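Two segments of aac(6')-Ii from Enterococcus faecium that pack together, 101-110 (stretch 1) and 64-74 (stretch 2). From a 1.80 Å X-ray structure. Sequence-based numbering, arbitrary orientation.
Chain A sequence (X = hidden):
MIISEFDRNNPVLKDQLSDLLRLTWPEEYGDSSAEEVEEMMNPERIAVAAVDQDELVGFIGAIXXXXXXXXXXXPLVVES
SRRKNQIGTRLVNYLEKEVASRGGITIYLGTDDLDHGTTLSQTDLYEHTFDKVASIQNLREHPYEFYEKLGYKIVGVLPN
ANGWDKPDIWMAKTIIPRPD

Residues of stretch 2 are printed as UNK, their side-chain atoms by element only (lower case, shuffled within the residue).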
ATOM      1  N   SER A 101       3.732 -16.828 -12.804  1.00 19.88           N
ATOM      2  CA  SER A 101       4.952 -17.366 -13.399  1.00 22.76           C
ATOM      3  C   SER A 101       6.222 -16.862 -12.728  1.00 23.05           C
ATOM      4  O   SER A 101       7.293 -17.440 -12.907  1.00 24.41           O
ATOM      5  CB  SER A 101       5.002 -17.055 -14.902  1.00 23.72           C
ATOM      6  OG  SER A 101       5.203 -15.672 -15.143  1.00 28.12           O
ATOM      7  N   ARG A 102       6.114 -15.784 -11.957  1.00 22.15           N
ATOM      8  CA  ARG A 102       7.280 -15.248 -11.266  1.00 20.07           C
ATOM      9  C   ARG A 102       7.301 -15.681  -9.806  1.00 18.10           C
ATOM     10  O   ARG A 102       8.095 -15.183  -9.019  1.00 18.00           O
ATOM     11  CB  ARG A 102       7.309 -13.717 -11.348  1.00 22.07           C
ATOM     12  CG  ARG A 102       7.338 -13.182 -12.774  1.00 24.03           C
ATOM     13  CD  ARG A 102       7.823 -11.746 -12.825  1.00 27.09           C
ATOM     14  NE  ARG A 102       7.770 -11.205 -14.181  1.00 27.80           N
ATOM     15  CZ  ARG A 102       8.297 -10.039 -14.541  1.00 29.54           C
ATOM     16  NH1 ARG A 102       8.923  -9.289 -13.644  1.00 29.65           N
ATOM     17  NH2 ARG A 102       8.186  -9.617 -15.795  1.00 28.71           N
ATOM     18  N   GLY A 103       6.421 -16.610  -9.447  1.00 18.90           N
ATOM     19  CA  GLY A 103       6.373 -17.086  -8.074  1.00 18.01           C
ATOM     20  C   GLY A 103       5.401 -16.301  -7.208  1.00 19.17           C
ATOM     21  O   GLY A 103       5.353 -16.490  -5.991  1.00 18.00           O
ATOM     22  N   GLY A 104       4.631 -15.417  -7.838  1.00 18.21           N
ATOM     23  CA  GLY A 104       3.662 -14.616  -7.109  1.00 18.50           C
ATOM     24  C   GLY A 104       2.522 -15.439  -6.537  1.00 18.13           C
ATOM     25  O   GLY A 104       2.091 -16.426  -7.136  1.00 19.89           O
ATOM     26  N   ILE A 105       2.024 -15.017  -5.378  1.00 17.43           N
ATOM     27  CA  ILE A 105       0.937 -15.703  -4.689  1.00 18.13           C
ATOM     28  C   ILE A 105      -0.348 -14.880  -4.689  1.00 16.20           C
ATOM     29  O   ILE A 105      -1.442 -15.400  -4.908  1.00 15.98           O
ATOM     30  CB  ILE A 105       1.292 -15.947  -3.202  1.00 20.44           C
ATOM     31  CG1 ILE A 105       2.604 -16.723  -3.086  1.00 24.32           C
ATOM     32  CG2 ILE A 105       0.156 -16.674  -2.515  1.00 23.09           C
ATOM     33  CD1 ILE A 105       3.014 -16.992  -1.655  1.00 24.60           C
ATOM     34  N   THR A 106      -0.211 -13.591  -4.419  1.00 18.11           N
ATOM     35  CA  THR A 106      -1.381 -12.733  -4.350  1.00 18.60           C
ATOM     36  C   THR A 106      -1.181 -11.380  -5.009  1.00 16.29           C
ATOM     37  O   THR A 106      -0.073 -10.848  -5.071  1.00 15.60           O
ATOM     38  CB  THR A 106      -1.792 -12.483  -2.889  1.00 20.56           C
ATOM     39  OG1 THR A 106      -2.937 -11.617  -2.854  1.00 23.31           O
ATOM     40  CG2 THR A 106      -0.667 -11.810  -2.135  1.00 20.25           C
ATOM     41  N   ILE A 107      -2.288 -10.832  -5.489  1.00 15.47           N
ATOM     42  CA  ILE A 107      -2.304  -9.536  -6.130  1.00 13.95           C
ATOM     43  C   ILE A 107      -3.343  -8.737  -5.372  1.00 12.69           C
ATOM     44  O   ILE A 107      -4.436  -9.235  -5.109  1.00 13.48           O
ATOM     45  CB  ILE A 107      -2.739  -9.644  -7.609  1.00 14.43           C
ATOM     46  CG1 ILE A 107      -1.693 -10.432  -8.404  1.00 15.49           C
ATOM     47  CG2 ILE A 107      -2.930  -8.244  -8.205  1.00 13.16           C
ATOM     48  CD1 ILE A 107      -2.062 -10.621  -9.878  1.00 14.83           C
ATOM     49  N   TYR A 108      -2.996  -7.515  -4.999  1.00 13.26           N
ATOM     50  CA  TYR A 108      -3.934  -6.661  -4.288  1.00 14.18           C
ATOM     51  C   TYR A 108      -3.959  -5.311  -4.984  1.00 13.62           C
ATOM     52  O   TYR A 108      -3.077  -4.996  -5.779  1.00 13.63           O
ATOM     53  CB  TYR A 108      -3.520  -6.487  -2.825  1.00 13.22           C
ATOM     54  CG  TYR A 108      -2.285  -5.645  -2.639  1.00 14.85           C
ATOM     55  CD1 TYR A 108      -1.010  -6.179  -2.850  1.00 16.30           C
ATOM     56  CD2 TYR A 108      -2.389  -4.306  -2.263  1.00 17.18           C
ATOM     57  CE1 TYR A 108       0.128  -5.398  -2.686  1.00 19.77           C
ATOM     58  CE2 TYR A 108      -1.257  -3.516  -2.100  1.00 20.88           C
ATOM     59  CZ  TYR A 108      -0.005  -4.068  -2.311  1.00 20.21           C
ATOM     60  OH  TYR A 108       1.112  -3.287  -2.144  1.00 24.86           O
ATOM     61  N   LEU A 109      -4.972  -4.515  -4.679  1.00 13.47           N
ATOM     62  CA  LEU A 109      -5.128  -3.212  -5.298  1.00 13.26           C
ATOM     63  C   LEU A 109      -5.936  -2.304  -4.391  1.00 15.34           C
ATOM     64  O   LEU A 109      -6.597  -2.761  -3.456  1.00 12.45           O
ATOM     65  CB  LEU A 109      -5.855  -3.368  -6.639  1.00 14.23           C
ATOM     66  CG  LEU A 109      -7.245  -4.014  -6.526  1.00 16.34           C
ATOM     67  CD1 LEU A 109      -8.305  -2.939  -6.276  1.00 15.88           C
ATOM     68  CD2 LEU A 109      -7.568  -4.778  -7.801  1.00 16.39           C
ATOM     69  N   GLY A 110      -5.859  -1.010  -4.668  1.00 15.37           N
ATOM     70  CA  GLY A 110      -6.615  -0.041  -3.907  1.00 17.55           C
ATOM     71  C   GLY A 110      -7.476   0.727  -4.893  1.00 20.36           C
ATOM     72  O   GLY A 110      -6.958   1.324  -5.840  1.00 21.76           O
ATOM     73  N   UNK A  64       5.908  -5.507  -7.656  1.00 18.38           N
ATOM     74  CA  UNK A  64       6.165  -6.474  -6.583  1.00 19.10           C
ATOM     75  C   UNK A  64       6.402  -5.683  -5.296  1.00 19.92           C
ATOM     76  O   UNK A  64       7.384  -4.952  -5.194  1.00 22.69           O
ATOM     77  c   UNK A  64       8.167  -6.098  -7.767  1.00 19.12           C
ATOM     78  c   UNK A  64       7.075  -5.383  -8.550  1.00 17.32           C
ATOM     79  c   UNK A  64       7.416  -7.195  -7.070  1.00 19.65           C
ATOM     80  N   UNK A  65       5.500  -5.819  -4.326  1.00 18.88           N
ATOM     81  CA  UNK A  65       5.613  -5.082  -3.071  1.00 18.76           C
ATOM     82  C   UNK A  65       6.095  -5.928  -1.893  1.00 18.34           C
ATOM     83  O   UNK A  65       6.680  -5.394  -0.946  1.00 19.75           O
ATOM     84  n   UNK A  65       3.794  -1.053  -4.096  1.00 23.52           N
ATOM     85  c   UNK A  65       4.266  -4.433  -2.727  1.00 18.83           C
ATOM     86  c   UNK A  65       3.760  -3.454  -3.788  1.00 20.85           C
ATOM     87  o   UNK A  65       5.697  -2.079  -3.499  1.00 25.10           O
ATOM     88  c   UNK A  65       4.501  -2.130  -3.776  1.00 22.86           C
ATOM     89  N   UNK A  66       5.844  -7.234  -1.940  1.00 16.74           N
ATOM     90  CA  UNK A  66       6.294  -8.128  -0.870  1.00 18.80           C
ATOM     91  C   UNK A  66       7.108  -9.270  -1.475  1.00 18.92           C
ATOM     92  O   UNK A  66       6.542 -10.233  -1.997  1.00 17.80           O
ATOM     93  c   UNK A  66       5.104  -8.711  -0.104  1.00 19.74           C
ATOM     94  c   UNK A  66       4.171  -7.681   0.485  1.00 21.66           C
ATOM     95  o   UNK A  66       1.584  -4.844   2.092  1.00 25.09           O
ATOM     96  c   UNK A  66       2.446  -5.773   1.568  1.00 22.77           C
ATOM     97  c   UNK A  66       4.219  -7.365   1.842  1.00 21.61           C
ATOM     98  c   UNK A  66       3.242  -7.019  -0.314  1.00 21.65           C
ATOM     99  c   UNK A  66       3.361  -6.414   2.388  1.00 24.78           C
ATOM    100  c   UNK A  66       2.382  -6.071   0.218  1.00 22.99           C
ATOM    101  N   UNK A  67       8.431  -9.161  -1.400  1.00 20.59           N
ATOM    102  CA  UNK A  67       9.278 -10.194  -1.967  1.00 21.89           C
ATOM    103  C   UNK A  67       8.801 -10.484  -3.374  1.00 22.00           C
ATOM    104  O   UNK A  67       8.608  -9.560  -4.162  1.00 22.52           O
ATOM    105  N   UNK A  68       8.599 -11.760  -3.687  1.00 22.36           N
ATOM    106  CA  UNK A  68       8.103 -12.162  -5.002  1.00 23.64           C
ATOM    107  C   UNK A  68       6.660 -12.646  -4.842  1.00 21.49           C
ATOM    108  O   UNK A  68       5.980 -12.965  -5.817  1.00 21.46           O
ATOM    109  c   UNK A  68       8.938 -13.328  -5.594  1.00 24.81           C
ATOM    110  c   UNK A  68       9.504 -15.812  -5.245  1.00 29.93           C
ATOM    111  c   UNK A  68       8.771 -14.581  -4.725  1.00 26.40           C
ATOM    112  c   UNK A  68      10.408 -12.929  -5.678  1.00 24.34           C
ATOM    113  N   UNK A  69       6.202 -12.673  -3.596  1.00 21.01           N
ATOM    114  CA  UNK A  69       4.872 -13.169  -3.254  1.00 18.47           C
ATOM    115  C   UNK A  69       3.682 -12.224  -3.401  1.00 16.55           C
ATOM    116  O   UNK A  69       2.634 -12.631  -3.898  1.00 18.25           O
ATOM    117  o   UNK A  69       5.339 -12.654  -0.937  1.00 16.65           O
ATOM    118  c   UNK A  69       5.778 -14.912  -1.673  1.00 19.27           C
ATOM    119  c   UNK A  69       4.871 -13.691  -1.806  1.00 17.05           C
ATOM    120  N   UNK A  70       3.834 -10.984  -2.951  1.00 16.41           N
ATOM    121  CA  UNK A  70       2.733 -10.035  -3.021  1.00 15.27           C
ATOM    122  C   UNK A  70       2.914  -8.905  -4.019  1.00 15.24           C
ATOM    123  O   UNK A  70       3.844  -8.107  -3.907  1.00 15.72           O
ATOM    124  N   UNK A  71       2.001  -8.831  -4.983  1.00 15.19           N
ATOM    125  CA  UNK A  71       2.052  -7.811  -6.023  1.00 15.83           C
ATOM    126  C   UNK A  71       0.852  -6.869  -5.999  1.00 14.41           C
ATOM    127  O   UNK A  71      -0.267  -7.288  -5.714  1.00 14.21           O
ATOM    128  n   UNK A  71       4.881 -10.916  -7.456  1.00 18.04           N
ATOM    129  c   UNK A  71       5.671  -8.145 -10.382  1.00 21.59           C
ATOM    130  c   UNK A  71       3.326  -9.300  -7.619  1.00 18.28           C
ATOM    131  c   UNK A  71       2.102  -8.478  -7.395  1.00 16.26           C
ATOM    132  c   UNK A  71       4.537  -8.071  -9.571  1.00 19.12           C
ATOM    133  c   UNK A  71       4.343  -9.059  -8.596  1.00 16.83           C
ATOM    134  c   UNK A  71       6.439 -10.165  -9.279  1.00 19.40           C
ATOM    135  c   UNK A  71       5.301 -10.090  -8.467  1.00 18.23           C
ATOM    136  c   UNK A  71       3.693 -10.433  -6.952  1.00 18.74           C
ATOM    137  c   UNK A  71       6.606  -9.187 -10.229  1.00 18.27           C
ATOM    138  N   UNK A  72       1.100  -5.600  -6.310  1.00 14.44           N
ATOM    139  CA  UNK A  72       0.039  -4.603  -6.372  1.00 14.55           C
ATOM    140  C   UNK A  72      -0.326  -4.343  -7.827  1.00 15.80           C
ATOM    141  O   UNK A  72       0.540  -3.989  -8.636  1.00 16.43           O
ATOM    142  c   UNK A  72      -0.479  -2.131  -6.062  1.00 18.80           C
ATOM    143  o   UNK A  72      -0.965   0.051  -5.242  1.00 24.70           O
ATOM    144  c   UNK A  72       0.483  -3.279  -5.741  1.00 17.01           C
ATOM    145  o   UNK A  72       1.120  -0.606  -5.146  1.00 22.07           O
ATOM    146  c   UNK A  72      -0.077  -0.804  -5.434  1.00 22.60           C
ATOM    147  N   UNK A  73      -1.602  -4.522  -8.155  1.00 14.58           N
ATOM    148  CA  UNK A  73      -2.098  -4.280  -9.502  1.00 15.50           C
ATOM    149  C   UNK A  73      -2.164  -2.763  -9.670  1.00 18.62           C
ATOM    150  O   UNK A  73      -2.888  -2.077  -8.941  1.00 17.14           O
ATOM    151  c   UNK A  73      -5.394  -5.761 -11.035  1.00 15.47           C
ATOM    152  c   UNK A  73      -4.205  -4.810 -11.027  1.00 15.50           C
ATOM    153  c   UNK A  73      -3.495  -4.903  -9.668  1.00 14.13           C
ATOM    154  c   UNK A  73      -4.663  -3.381 -11.301  1.00 18.18           C
ATOM    155  N   UNK A  74      -1.392  -2.240 -10.617  1.00 16.72           N
ATOM    156  CA  UNK A  74      -1.371  -0.800 -10.855  1.00 20.38           C
ATOM    157  C   UNK A  74      -0.523  -0.459 -12.076  1.00 18.15           C
ATOM    158  O   UNK A  74       0.644  -0.833 -12.151  1.00 18.72           O
ATOM    159  c   UNK A  74      -1.395   2.446  -9.396  1.00 28.66           C
ATOM    160  n   UNK A  74      -0.781   3.590  -9.848  1.00 31.23           N
ATOM    161  c   UNK A  74       0.311   3.255 -10.515  1.00 28.37           C
ATOM    162  n   UNK A  74       0.416   1.939 -10.507  1.00 29.86           N
ATOM    163  c   UNK A  74      -0.643   1.398  -9.808  1.00 27.69           C
ATOM    164  c   UNK A  74      -0.820  -0.077  -9.620  1.00 23.74           C
TER
HETATM  165  O   HOH W   1      -3.637  -0.348  -6.587  1.00 19.83           O

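Position 64 has three side-chain carbons that close a ring onto its own backbone N, which defines Pro-64; the ring touches nothing on stretch 1. Position 65 carries three carbons, the third bearing one oxygen and one nitrogen, a terminal amide: Gln-65. Its CG lies 3.1 Å from Tyr-108 OH. At position 66 one carbon leads to a six-carbon ring bearing an oxygen, so it is Tyr-66. Its CE1 is 3.7 Å from Tyr-108 CE1, and the two ring planes meet at 70°.

Position 67 has no side-chain atoms and a phi of 49°, a value that favours glycine: Gly-67. Position 68 shows four carbons forked at the first, with one arm two carbons long, hence Ile-68. Its CB sits 4.0 Å from Arg-102 O, and its backbone O receives a CA-H...O contact from Gly-104 CA at 3.1 Å. Position 69 has one carbon carrying an oxygen and a carbon, the pattern of Thr-69; its CG2 packs 3.5 Å from Ile-105 CD1.

Position 70 again lacks a side chain: Gly-70. A CB modelled here would clash with Tyr-66 CD1 at 2.9 Å. At position 71 one carbon precedes fused five- and six-membered rings holding eight carbons and one nitrogen, which identifies Trp-71. Its CH2 meets Arg-102 CD at 3.8 Å, while NE1 donates to Ile-68 O at 2.8 Å, tying the indole to the preceding turn.

Position 72 has three carbons, the last with two oxygens and no further carbon: Glu-72. Its CB lies over one face of the Tyr-108 ring, 3.6 Å from CZ of Tyr-108, and its OE1 accepts from Gln-65 NE2 at 2.9 Å. Position 73 has four carbons forked at the second, giving Leu-73; its CB is 3.7 Å from Ile-107 CG2. Position 74, one carbon and a five-membered ring of three carbons and two nitrogens, is His-74, out of contact.

The contact is a parallel strand pairing. Thr-69 O accepts from both Ile-105 N (2.9 Å) and Thr-106 N (3.0 Å). The ladder then alternates: Trp-71 N to Thr-106 O (2.9 Å), Tyr-108 N to Trp-71 O (2.8 Å), Leu-73 N to Tyr-108 O (2.8 Å). Side chains divide between the faces, Ile-107 and Trp-71 on one, Thr-106, Tyr-108 and Glu-72 on the other. Beyond the ladder, a water joins Gly-110 N to Leu-73 O and Glu-72 OE2, each at 3.0 Å from the water O.

Stretch 2 (64-74) PQYGITGWELH
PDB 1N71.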